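Local coordinates for putative tetR-family transcriptional regulatory protein (Streptomyces coelicolor, PDB 2DG8) that probably binds operator DNA through a helix-turn-helix domain and regulates transcription, as a putative member of the TetR family, at residues T51-E54 and Q55-E59. Numbering follows the deposited sequence.
Sequences TGIE and QLLRE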
# COMPACT_ATOMS: atom_id res chain seq x y z
N THR A 51 -18.33 10.37 -19.42
CA THR A 51 -18.88 11.65 -18.96
C THR A 51 -17.80 12.58 -18.42
O THR A 51 -17.99 13.79 -18.39
CB THR A 51 -19.94 11.43 -17.86
OG1 THR A 51 -19.33 10.85 -16.70
CG2 THR A 51 -21.04 10.51 -18.36
N GLY A 52 -16.68 12.01 -18.01
CA GLY A 52 -15.60 12.81 -17.46
C GLY A 52 -14.48 11.92 -16.97
O GLY A 52 -14.58 10.69 -17.04
N ILE A 53 -13.42 12.53 -16.44
CA ILE A 53 -12.26 11.79 -15.96
C ILE A 53 -12.56 10.86 -14.79
O ILE A 53 -11.94 9.81 -14.65
CB ILE A 53 -11.10 12.74 -15.57
CG1 ILE A 53 -9.78 12.21 -16.13
CG2 ILE A 53 -10.99 12.85 -14.05
CD1 ILE A 53 -9.63 12.41 -17.63
N GLU A 54 -13.52 11.26 -13.94
CA GLU A 54 -13.86 10.45 -12.79
C GLU A 54 -14.46 9.11 -13.21
O GLU A 54 -14.04 8.07 -12.72
CB GLU A 54 -14.85 11.17 -11.87
CG GLU A 54 -15.06 10.42 -10.56
CD GLU A 54 -16.09 11.05 -9.65
OE1 GLU A 54 -15.92 10.97 -8.41
OE2 GLU A 54 -17.08 11.63 -10.16
N GLN A 55 -15.45 9.13 -14.09
CA GLN A 55 -16.04 7.88 -14.54
C GLN A 55 -14.97 7.03 -15.23
O GLN A 55 -14.91 5.82 -15.04
CB GLN A 55 -17.18 8.13 -15.53
CG GLN A 55 -17.75 6.85 -16.09
CD GLN A 55 -18.78 7.10 -17.17
OE1 GLN A 55 -18.46 7.58 -18.26
NE2 GLN A 55 -20.03 6.78 -16.86
N LEU A 56 -14.14 7.69 -16.03
CA LEU A 56 -13.05 7.02 -16.75
C LEU A 56 -12.15 6.33 -15.73
O LEU A 56 -11.87 5.13 -15.83
CB LEU A 56 -12.27 8.07 -17.56
CG LEU A 56 -11.24 7.73 -18.65
CD1 LEU A 56 -9.86 7.80 -18.07
CD2 LEU A 56 -11.53 6.37 -19.30
N LEU A 57 -11.71 7.08 -14.72
CA LEU A 57 -10.84 6.51 -13.69
C LEU A 57 -11.52 5.40 -12.90
O LEU A 57 -10.91 4.38 -12.57
CB LEU A 57 -10.35 7.60 -12.73
CG LEU A 57 -9.32 8.58 -13.29
CD1 LEU A 57 -8.88 9.53 -12.20
CD2 LEU A 57 -8.13 7.83 -13.86
N ARG A 58 -12.80 5.59 -12.60
CA ARG A 58 -13.53 4.58 -11.84
C ARG A 58 -13.65 3.30 -12.66
O ARG A 58 -13.45 2.21 -12.13
CB ARG A 58 -14.93 5.10 -11.46
CG ARG A 58 -14.89 6.29 -10.50
CD ARG A 58 -16.28 6.84 -10.21
NE ARG A 58 -17.05 6.00 -9.30
CZ ARG A 58 -16.82 5.92 -7.99
NH1 ARG A 58 -15.85 6.62 -7.43
NH2 ARG A 58 -17.57 5.12 -7.24
N GLU A 59 -13.94 3.44 -13.95
CA GLU A 59 -14.07 2.26 -14.80
C GLU A 59 -12.72 1.61 -15.08
O GLU A 59 -12.64 0.40 -15.22
CB GLU A 59 -14.77 2.61 -16.13
CG GLU A 59 -16.19 3.14 -15.95
CD GLU A 59 -17.04 2.97 -17.20
OE1 GLU A 59 -17.96 3.78 -17.41
OE2 GLU A 59 -16.80 2.01 -17.97
O HOH W 1 -16.94 11.90 -14.91
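Gln55 reaches back from the first turn of helix 53-77 to Thr51, and Gln55 OE1 accepts a hydrogen bond from Thr51 N at 3.0 Å. The bond is fairly straight at hydrogen (160°), but Thr51 N lies 45° out of the Gln55 side-chain amide plane, not on a lone pair. The extended Gln55 chain, its CG trans to the backbone N (chi1 175°), crosses the Thr51 side chain at about a right angle, with Thr51 OG1 3.7 Å from Gln55 CB. A water accepts a hydrogen bond from Gln55 N (N to water O 3.3 Å) and is also hydrogen-bonded to Thr51 OG1. Shortening this side chain to an alanine is likely to leave the Thr51 N-H without its amide acceptor and the turn before the helix less firmly held. Gly52 occupies the N-cap position, and its O accepts an i+4 bond from Leu56 N at 3.2 Å; Leu57 N to Ile53 O and Arg58 N to Glu54 O follow. Glu54 and Arg58 run side by side, Glu54 CG to Arg58 CD 3.8 Å, yet their charges merely lie near each other, and Arg58 NH2 salt-bridges Glu122. Leu56 packs on Leu15, Thr18 and Ile35, seating the helix start within the helix-turn-helix domain characteristic of TetR regulators.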